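Local coordinates for protein extracellular invertase (Aspergillus kawachii, PDB 5XH8) that hydrolyses terminal beta-fructofuranosyl units of sucrose-type sugars and, with high transfructosylation activity, transfers fructosyl groups, probably building fructooligosaccharides such as 1-kestose, at residues N387-E392 / K523-D528; A395-V400 / V409-L414; G472-F477 / Y490-N495. One frame throughout, in Å; residues are numbered along the deposited sequence.

Contact 1: residues N387-E392 / K523-D528; sequences NALARE and KLRLFD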
loop_
_atom_site.group_PDB
_atom_site.type_symbol
_atom_site.label_atom_id
_atom_site.label_comp_id
_atom_site.label_asym_id
_atom_site.label_seq_id
_atom_site.Cartn_x
_atom_site.Cartn_y
_atom_site.Cartn_z
ATOM N N ASN A 387 32.941 42.940 -13.167
ATOM C CA ASN A 387 32.192 43.543 -14.271
ATOM C C ASN A 387 30.845 42.827 -14.413
ATOM O O ASN A 387 30.473 42.041 -13.541
ATOM C CB ASN A 387 33.021 43.517 -15.575
ATOM C CG ASN A 387 33.481 42.119 -15.970
ATOM O OD1 ASN A 387 32.911 41.113 -15.547
ATOM N ND2 ASN A 387 34.537 42.057 -16.778
ATOM N N ALA A 388 30.106 43.139 -15.480
ATOM C CA ALA A 388 28.821 42.516 -15.782
ATOM C C ALA A 388 28.906 40.975 -15.830
ATOM O O ALA A 388 28.053 40.276 -15.268
ATOM C CB ALA A 388 28.294 43.048 -17.107
ATOM N N LEU A 389 29.951 40.467 -16.480
ATOM C CA LEU A 389 30.139 39.023 -16.653
ATOM C C LEU A 389 30.131 38.305 -15.312
ATOM O O LEU A 389 29.444 37.293 -15.156
ATOM C CB LEU A 389 31.444 38.712 -17.384
ATOM C CG LEU A 389 31.589 39.228 -18.816
ATOM C CD1 LEU A 389 32.993 38.916 -19.303
ATOM C CD2 LEU A 389 30.554 38.644 -19.757
ATOM N N ALA A 390 30.883 38.840 -14.355
ATOM C CA ALA A 390 30.976 38.250 -13.023
ATOM C C ALA A 390 29.701 38.411 -12.189
ATOM O O ALA A 390 29.408 37.558 -11.355
ATOM C CB ALA A 390 32.164 38.824 -12.270
ATOM N N ARG A 391 28.960 39.496 -12.419
ATOM C CA ARG A 391 27.814 39.887 -11.577
ATOM C C ARG A 391 26.463 39.394 -12.089
ATOM O O ARG A 391 25.459 39.616 -11.425
ATOM C CB ARG A 391 27.749 41.431 -11.430
ATOM C CG ARG A 391 28.842 42.038 -10.569
ATOM C CD ARG A 391 28.526 41.926 -9.087
ATOM N NE ARG A 391 29.658 42.371 -8.277
ATOM C CZ ARG A 391 29.680 42.384 -6.947
ATOM N NH1 ARG A 391 28.635 41.959 -6.248
ATOM N NH2 ARG A 391 30.762 42.812 -6.303
ATOM N N GLU A 392 26.418 38.739 -13.248
ATOM C CA GLU A 392 25.149 38.290 -13.811
ATOM C C GLU A 392 24.464 37.376 -12.796
ATOM O O GLU A 392 25.133 36.586 -12.126
ATOM C CB GLU A 392 25.390 37.554 -15.125
ATOM C CG GLU A 392 24.134 37.122 -15.854
ATOM C CD GLU A 392 24.420 36.642 -17.260
ATOM O OE1 GLU A 392 23.634 35.828 -17.781
ATOM O OE2 GLU A 392 25.433 37.062 -17.858
ATOM N N LYS A 523 27.067 25.422 -21.932
ATOM C CA LYS A 523 27.522 26.782 -21.596
ATOM C C LYS A 523 28.703 26.758 -20.643
ATOM O O LYS A 523 28.697 26.014 -19.648
ATOM C CB LYS A 523 26.422 27.579 -20.898
ATOM C CG LYS A 523 25.182 27.814 -21.733
ATOM C CD LYS A 523 25.365 28.947 -22.722
ATOM C CE LYS A 523 25.514 30.295 -22.027
ATOM N NZ LYS A 523 25.155 31.373 -22.988
ATOM N N LEU A 524 29.708 27.583 -20.950
ATOM C CA LEU A 524 30.840 27.794 -20.062
ATOM C C LEU A 524 31.301 29.250 -20.208
ATOM O O LEU A 524 31.703 29.645 -21.291
ATOM C CB LEU A 524 31.989 26.858 -20.426
ATOM C CG LEU A 524 33.281 27.078 -19.629
ATOM C CD1 LEU A 524 33.088 26.804 -18.139
ATOM C CD2 LEU A 524 34.390 26.220 -20.203
ATOM N N ARG A 525 31.211 30.032 -19.133
ATOM C CA ARG A 525 31.716 31.400 -19.127
ATOM C C ARG A 525 33.159 31.393 -18.666
ATOM O O ARG A 525 33.494 30.804 -17.637
ATOM C CB ARG A 525 30.913 32.313 -18.210
ATOM C CG ARG A 525 31.565 33.688 -18.006
ATOM C CD ARG A 525 30.566 34.737 -17.593
ATOM N NE ARG A 525 29.601 34.949 -18.657
ATOM C CZ ARG A 525 28.452 35.593 -18.523
ATOM N NH1 ARG A 525 28.094 36.147 -17.365
ATOM N NH2 ARG A 525 27.650 35.697 -19.570
ATOM N N LEU A 526 33.997 32.053 -19.458
ATOM C CA LEU A 526 35.382 32.364 -19.112
ATOM C C LEU A 526 35.336 33.835 -18.695
ATOM O O LEU A 526 34.993 34.704 -19.505
ATOM C CB LEU A 526 36.285 32.155 -20.344
ATOM C CG LEU A 526 36.315 30.699 -20.856
ATOM C CD1 LEU A 526 37.088 30.536 -22.163
ATOM C CD2 LEU A 526 36.899 29.786 -19.780
ATOM N N PHE A 527 35.609 34.095 -17.418
ATOM C CA PHE A 527 35.480 35.446 -16.869
ATOM C C PHE A 527 36.730 36.274 -17.190
ATOM O O PHE A 527 37.760 35.736 -17.627
ATOM C CB PHE A 527 35.317 35.405 -15.352
ATOM C CG PHE A 527 34.110 34.649 -14.884
ATOM C CD1 PHE A 527 32.867 35.274 -14.800
ATOM C CD2 PHE A 527 34.221 33.315 -14.491
ATOM C CE1 PHE A 527 31.756 34.577 -14.350
ATOM C CE2 PHE A 527 33.107 32.613 -14.044
ATOM C CZ PHE A 527 31.878 33.243 -13.971
ATOM N N ASP A 528 36.643 37.579 -16.945
ATOM C CA ASP A 528 37.840 38.433 -16.978
ATOM C C ASP A 528 38.529 38.285 -15.638
ATOM O O ASP A 528 37.876 38.363 -14.599
ATOM C CB ASP A 528 37.460 39.881 -17.301
ATOM C CG ASP A 528 36.908 40.020 -18.702
ATOM O OD1 ASP A 528 37.520 39.480 -19.640
ATOM O OD2 ASP A 528 35.860 40.654 -18.879
#

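Contact 2: residues A395-V400 / V409-L414; sequences ASWQVV and VELQTL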
loop_
_atom_site.group_PDB
_atom_site.type_symbol
_atom_site.label_atom_id
_atom_site.label_comp_id
_atom_site.label_asym_id
_atom_site.label_seq_id
_atom_site.Cartn_x
_atom_site.Cartn_y
_atom_site.Cartn_z
ATOM N N ALA A 395 22.507 32.582 -12.570
ATOM C CA ALA A 395 23.567 31.889 -13.273
ATOM C C ALA A 395 24.114 30.781 -12.380
ATOM O O ALA A 395 23.471 30.405 -11.402
ATOM C CB ALA A 395 24.650 32.883 -13.679
ATOM N N SER A 396 25.302 30.272 -12.700
ATOM C CA SER A 396 25.889 29.104 -12.008
ATOM C C SER A 396 26.981 29.429 -11.034
ATOM O O SER A 396 27.789 28.557 -10.688
ATOM C CB SER A 396 26.432 28.127 -13.051
ATOM O OG SER A 396 25.449 27.932 -14.046
ATOM N N TRP A 397 27.000 30.675 -10.563
ATOM C CA TRP A 397 28.009 31.115 -9.609
ATOM C C TRP A 397 27.459 32.272 -8.787
ATOM O O TRP A 397 26.438 32.861 -9.143
ATOM C CB TRP A 397 29.267 31.557 -10.359
ATOM C CG TRP A 397 28.977 32.643 -11.357
ATOM C CD1 TRP A 397 28.988 34.001 -11.121
ATOM C CD2 TRP A 397 28.595 32.478 -12.734
ATOM N NE1 TRP A 397 28.653 34.678 -12.266
ATOM C CE2 TRP A 397 28.410 33.779 -13.273
ATOM C CE3 TRP A 397 28.434 31.366 -13.579
ATOM C CZ2 TRP A 397 28.044 33.999 -14.613
ATOM C CZ3 TRP A 397 28.044 31.580 -14.906
ATOM C CH2 TRP A 397 27.859 32.895 -15.412
ATOM N N GLN A 398 28.143 32.595 -7.697
ATOM C CA GLN A 398 27.834 33.807 -6.931
ATOM C C GLN A 398 29.078 34.458 -6.319
ATOM O O GLN A 398 30.086 33.784 -5.996
ATOM C CB GLN A 398 26.816 33.512 -5.836
ATOM C CG GLN A 398 27.312 32.548 -4.776
ATOM C CD GLN A 398 26.198 32.003 -3.912
ATOM O OE1 GLN A 398 25.089 32.536 -3.891
ATOM N NE2 GLN A 398 26.494 30.933 -3.182
ATOM N N VAL A 399 28.968 35.773 -6.139
ATOM C CA VAL A 399 30.029 36.572 -5.543
ATOM C C VAL A 399 30.022 36.296 -4.050
ATOM O O VAL A 399 28.997 36.446 -3.425
ATOM C CB VAL A 399 29.793 38.083 -5.807
ATOM C CG1 VAL A 399 30.786 38.943 -5.024
ATOM C CG2 VAL A 399 29.858 38.391 -7.310
ATOM N N VAL A 400 31.146 35.871 -3.493
ATOM C CA VAL A 400 31.270 35.664 -2.030
ATOM C C VAL A 400 32.229 36.641 -1.307
ATOM O O VAL A 400 32.306 36.620 -0.072
ATOM C CB VAL A 400 31.685 34.222 -1.672
ATOM C CG1 VAL A 400 30.666 33.228 -2.227
ATOM C CG2 VAL A 400 33.102 33.900 -2.139
ATOM N N VAL A 409 36.442 40.353 -7.642
ATOM C CA VAL A 409 35.556 39.544 -6.780
ATOM C C VAL A 409 36.074 38.098 -6.667
ATOM O O VAL A 409 36.771 37.611 -7.563
ATOM C CB VAL A 409 34.093 39.502 -7.294
ATOM C CG1 VAL A 409 33.423 40.854 -7.125
ATOM C CG2 VAL A 409 34.006 39.057 -8.753
ATOM N N GLU A 410 35.759 37.433 -5.559
ATOM C CA GLU A 410 35.875 35.978 -5.464
ATOM C C GLU A 410 34.518 35.353 -5.815
ATOM O O GLU A 410 33.480 35.717 -5.237
ATOM C CB GLU A 410 36.287 35.544 -4.070
ATOM C CG GLU A 410 36.678 34.077 -4.016
ATOM C CD GLU A 410 37.189 33.649 -2.667
ATOM O OE1 GLU A 410 36.665 34.142 -1.650
ATOM O OE2 GLU A 410 38.114 32.812 -2.620
ATOM N N LEU A 411 34.528 34.424 -6.768
ATOM C CA LEU A 411 33.318 33.704 -7.150
ATOM C C LEU A 411 33.295 32.333 -6.510
ATOM O O LEU A 411 34.348 31.762 -6.176
ATOM C CB LEU A 411 33.213 33.563 -8.660
ATOM C CG LEU A 411 33.062 34.837 -9.494
ATOM C CD1 LEU A 411 32.841 34.459 -10.949
ATOM C CD2 LEU A 411 31.925 35.722 -8.978
ATOM N N GLN A 412 32.077 31.824 -6.335
ATOM C CA GLN A 412 31.833 30.489 -5.793
ATOM C C GLN A 412 30.930 29.720 -6.759
ATOM O O GLN A 412 29.990 30.282 -7.322
ATOM C CB GLN A 412 31.156 30.610 -4.436
ATOM C CG GLN A 412 31.106 29.334 -3.618
ATOM C CD GLN A 412 30.072 29.405 -2.505
ATOM O OE1 GLN A 412 28.882 29.585 -2.748
ATOM N NE2 GLN A 412 30.528 29.265 -1.288
ATOM N N THR A 413 31.225 28.432 -6.935
ATOM C CA THR A 413 30.430 27.554 -7.793
ATOM C C THR A 413 30.651 26.099 -7.381
ATOM O O THR A 413 31.441 25.796 -6.463
ATOM C CB THR A 413 30.792 27.758 -9.276
ATOM O OG1 THR A 413 29.817 27.136 -10.111
ATOM C CG2 THR A 413 32.142 27.183 -9.606
ATOM N N LEU A 414 29.960 25.189 -8.060
ATOM C CA LEU A 414 30.160 23.759 -7.799
ATOM C C LEU A 414 31.381 23.260 -8.585
ATOM O O LEU A 414 31.449 23.396 -9.813
ATOM C CB LEU A 414 28.920 22.933 -8.168
ATOM C CG LEU A 414 29.057 21.428 -7.882
ATOM C CD1 LEU A 414 29.053 21.165 -6.384
ATOM C CD2 LEU A 414 27.976 20.619 -8.584
#

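Contact 3: residues G472-F477 / Y490-N495; sequences GLKSGF and YYQFSN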
loop_
_atom_site.group_PDB
_atom_site.type_symbol
_atom_site.label_atom_id
_atom_site.label_comp_id
_atom_site.label_asym_id
_atom_site.label_seq_id
_atom_site.Cartn_x
_atom_site.Cartn_y
_atom_site.Cartn_z
ATOM N N GLY A 472 33.120 35.758 -33.382
ATOM C CA GLY A 472 32.836 34.497 -34.071
ATOM C C GLY A 472 33.929 33.439 -33.976
ATOM O O GLY A 472 33.930 32.500 -34.769
ATOM N N LEU A 473 34.855 33.587 -33.022
ATOM C CA LEU A 473 35.895 32.590 -32.746
ATOM C C LEU A 473 35.325 31.194 -32.408
ATOM O O LEU A 473 34.325 31.080 -31.676
ATOM C CB LEU A 473 36.809 33.062 -31.598
ATOM C CG LEU A 473 37.943 32.104 -31.172
ATOM C CD1 LEU A 473 39.216 32.857 -30.818
ATOM C CD2 LEU A 473 37.549 31.183 -30.005
ATOM N N LYS A 474 35.985 30.172 -32.971
ATOM C CA LYS A 474 35.787 28.765 -32.650
ATOM C C LYS A 474 37.156 28.125 -32.636
ATOM O O LYS A 474 37.822 28.101 -33.673
ATOM C CB LYS A 474 34.932 28.066 -33.697
ATOM C CG LYS A 474 33.510 28.568 -33.747
ATOM C CD LYS A 474 32.772 28.043 -34.949
ATOM C CE LYS A 474 31.630 28.982 -35.274
ATOM N NZ LYS A 474 30.637 28.299 -36.124
ATOM N N SER A 475 37.584 27.626 -31.475
ATOM C CA SER A 475 38.858 26.929 -31.357
ATOM C C SER A 475 38.760 25.680 -30.460
ATOM O O SER A 475 38.066 25.683 -29.441
ATOM C CB SER A 475 39.935 27.889 -30.822
ATOM O OG SER A 475 39.772 29.210 -31.348
ATOM N N GLY A 476 39.477 24.626 -30.844
ATOM C CA GLY A 476 39.579 23.438 -30.038
ATOM C C GLY A 476 40.412 22.366 -30.700
ATOM O O GLY A 476 41.516 22.640 -31.175
ATOM N N PHE A 477 39.892 21.139 -30.718
ATOM C CA PHE A 477 40.590 20.018 -31.321
ATOM C C PHE A 477 39.669 19.189 -32.181
ATOM O O PHE A 477 38.463 19.147 -31.975
ATOM C CB PHE A 477 41.224 19.124 -30.266
ATOM C CG PHE A 477 42.200 19.829 -29.379
ATOM C CD1 PHE A 477 43.548 19.903 -29.721
ATOM C CD2 PHE A 477 41.776 20.415 -28.186
ATOM C CE1 PHE A 477 44.446 20.562 -28.902
ATOM C CE2 PHE A 477 42.675 21.071 -27.363
ATOM C CZ PHE A 477 44.009 21.149 -27.723
ATOM N N TYR A 490 35.050 22.086 -29.607
ATOM C CA TYR A 490 35.577 23.454 -29.608
ATOM C C TYR A 490 34.851 24.414 -28.683
ATOM O O TYR A 490 33.698 24.191 -28.345
ATOM C CB TYR A 490 35.580 23.987 -31.038
ATOM C CG TYR A 490 34.220 24.094 -31.702
ATOM C CD1 TYR A 490 33.692 23.035 -32.442
ATOM C CD2 TYR A 490 33.494 25.271 -31.645
ATOM C CE1 TYR A 490 32.477 23.147 -33.090
ATOM C CE2 TYR A 490 32.266 25.385 -32.281
ATOM C CZ TYR A 490 31.768 24.325 -32.999
ATOM O OH TYR A 490 30.558 24.454 -33.617
ATOM N N TYR A 491 35.559 25.458 -28.245
ATOM C CA TYR A 491 34.941 26.587 -27.550
ATOM C C TYR A 491 34.513 27.646 -28.556
ATOM O O TYR A 491 35.196 27.899 -29.542
ATOM C CB TYR A 491 35.877 27.198 -26.515
ATOM C CG TYR A 491 35.160 28.178 -25.615
ATOM C CD1 TYR A 491 34.367 27.723 -24.554
ATOM C CD2 TYR A 491 35.234 29.558 -25.839
ATOM C CE1 TYR A 491 33.679 28.610 -23.733
ATOM C CE2 TYR A 491 34.552 30.457 -25.021
ATOM C CZ TYR A 491 33.777 29.984 -23.965
ATOM O OH TYR A 491 33.084 30.865 -23.155
ATOM N N GLN A 492 33.382 28.266 -28.275
ATOM C CA GLN A 492 32.732 29.231 -29.125
ATOM C C GLN A 492 32.333 30.417 -28.234
ATOM O O GLN A 492 31.548 30.245 -27.283
ATOM C CB GLN A 492 31.511 28.542 -29.714
ATOM C CG GLN A 492 30.639 29.353 -30.626
ATOM C CD GLN A 492 29.574 28.494 -31.271
ATOM O OE1 GLN A 492 28.493 28.304 -30.722
ATOM N NE2 GLN A 492 29.872 27.973 -32.445
ATOM N N PHE A 493 32.881 31.610 -28.505
ATOM C CA PHE A 493 32.530 32.805 -27.707
ATOM C C PHE A 493 31.161 33.382 -27.989
ATOM O O PHE A 493 30.593 33.973 -27.092
ATOM C CB PHE A 493 33.581 33.921 -27.824
ATOM C CG PHE A 493 34.766 33.718 -26.936
ATOM C CD1 PHE A 493 35.856 32.998 -27.385
ATOM C CD2 PHE A 493 34.779 34.224 -25.650
ATOM C CE1 PHE A 493 36.950 32.801 -26.574
ATOM C CE2 PHE A 493 35.874 34.030 -24.828
ATOM C CZ PHE A 493 36.963 33.315 -25.295
ATOM N N SER A 494 30.625 33.209 -29.195
ATOM C CA SER A 494 29.320 33.800 -29.564
ATOM C C SER A 494 28.177 33.477 -28.601
ATOM O O SER A 494 27.332 34.336 -28.330
ATOM C CB SER A 494 28.908 33.348 -30.954
ATOM O OG SER A 494 28.802 31.938 -30.998
ATOM N N ASN A 495 28.145 32.233 -28.110
ATOM C CA ASN A 495 27.185 31.813 -27.067
ATOM C C ASN A 495 27.872 31.200 -25.843
ATOM O O ASN A 495 27.235 30.503 -25.038
ATOM C CB ASN A 495 26.157 30.844 -27.646
ATOM C CG ASN A 495 26.794 29.633 -28.331
ATOM O OD1 ASN A 495 28.009 29.449 -28.340
ATOM N ND2 ASN A 495 25.957 28.806 -28.917
HETATM O O HOH W 1 32.163 32.490 -31.606
#

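Contact 1: residues N387-E392 / K523-D528
Arg525 grips Leu389 O and Glu392 at the C-terminal side of the short helix 388-391, reaching across from the loop between strands 520-523 and 528-531. Its chain bends at chi3 (-64°), which turns NE out of the extended line of the side chain, and the guanidinium then meets two acceptors through one nitrogen. NH1 donates to the carbonyl oxygen Leu389 O at 2.8 Å, in the carbonyl plane and on a lone pair, and also to Glu392 OE2 at 2.9 Å. NH2 joins it on the same oxygen, so the salt bridge is end-on but forked onto one carboxylate atom, both nitrogens coming from the same face of a carboxylate turned 60° from the guanidinium. Glu496 forms a second salt bridge with NH2, while Trp239 binds the other oxygen of Glu392.

The tight part lies beside this grip. Leu389 CD2 sits over the centre of one guanidinium face, 3.9 Å from Arg525 CZ. The buried Phe527 ring carries Arg525 CG over one face and presents its edge to Leu389 O, with Ala390 CA 3.9 Å from Phe527 CD1; Ile381, Val384 and Leu411 touch the same ring.

Toward the helix start the contact is looser and partly exposed. Asn387 caps the helix through OD1, which accepts from Ala390 N at 3.3 Å, leaving ND2 to make a weak bond to Asp528 OD2 (2.9 Å, 128° at the hydrogen) across planes nearly perpendicular. Arg469 is the stronger partner of Asp528, through OD1. An N-capped helical turn is thus clamped by arginine at the junction between the N-terminal beta-propeller and C-terminal beta-sandwich of a family 32 glycoside hydrolase.

Contact 2: residues A395-V400 / V409-L414
Trp397 and Leu411 lie side by side and point the same way, the indole CD1 3.9 Å from Leu411 CD1. The indole NE1 donates to Ala390 O in the neighbouring helix. Ala395 CB lies over the rim of one indole face, and Phe527 and Trp239 meet the ring edge-to-face.

The apolar face continues through Val399, whose two methyl groups divide the work. CG1, anti to the backbone N (chi1 172°), meets Val409 CG1 at 3.9 Å, the two side chains crossing at about a right angle; Val399 CG2 approaches Leu411 CD2 at 3.8 Å. Both methyls of Leu411 border Trp397 CD1, so CD2 lies between the indole and the valine.

Gln398 and Gln412 form a hydrogen-bonded pair of the antiparallel hairpin, and their extended side chains run together on the face away from Leu411, with amide planes 48° apart. Beside them Val400 CG1 presses on Gln412 CB at 3.5 Å, while its CG2 lies 3.6 Å from Glu410 OE1. The backbone bonds Gln398 N to Gln412 O, Gln412 N to Gln398 O and Val400 N to Glu410 O fix this register.

At the entrance to the hairpin a side chain takes over from the backbone: Thr413 OG1, anti to its own N, donates to Ser396 O at 2.5 Å, nearly in line with the C=O. Main-chain bonds and this one hydroxyl-to-carbonyl bond thus join the strands, while the side chains add apolar packing toward the helix and the Phe527 loop on one face and set the two glutamines, with Val400 against Gln412, on the other.

Contact 3: residues G472-F477 / Y490-N495
Lys474 lies alongside Tyr490 and Gln492, its near neighbours on the opposite strand of an antiparallel hairpin. Followed outward, its CB is 3.8 Å from Tyr490 CD2, and CG, anti to the carbonyl carbon (chi1 -66°), comes to 3.7 Å from Tyr490 CE2, approaching the ring obliquely. CD stays beside the same CE2 and also nears the Gln492 amide. CE and the terminal NZ then leave the ring and run beside that amide. The aliphatic stem thus follows the CD2-CE2 side of the ring, and the ammonium is carried beyond it.

Between the strands, Ser475 and Tyr491 exchange two backbone bonds, Ser475 N to Tyr491 O at 3.1 Å and Tyr491 N to Ser475 O at 2.8 Å. Gly476 lets the strands close to 4.0 Å between its CA and Tyr490 CA; a CB there would collide with Tyr490 CA.

On the buried side, Leu473 CD2 meets the edge of the Phe493 ring, 3.6 Å from CD1, while Tyr491 CE2 sits over the centre of one face of that ring. Where the strands end, a water donates to Leu473 O (2.6 Å) and accepts from Ser494 N, bridging the parting backbones. The inner face, though packed with leucine and aromatic rings, leaves its hydroxyls satisfied, Tyr491 OH by Leu524 O and Ser475 OG by His579, whereas the lysine charge is kept to the partly exposed face.

How the contacts relate
Contacts 1 and 2 share one neighbourhood, their centres 10 Å apart: Arg525 NH1 packs 3.5 Å from Trp397 CZ2, and Phe527 CZ lies against Leu411 CD1. Contact 3 lies farther into the C-terminal sandwich, joined to contact 1 through the loop 523-528, where Leu526 CD1 packs on Tyr491 CZ and Lys523 NZ meets Asn495 O. Contacts 2 and 3 do not touch. Both are antiparallel hairpins, held chiefly by main-chain bonds, whereas contact 1 joins parts of the chain far apart in sequence and relies on charged side chains. Contact 3 is the most buried; contacts 1 and 2 each combine a buried side with a more exposed one.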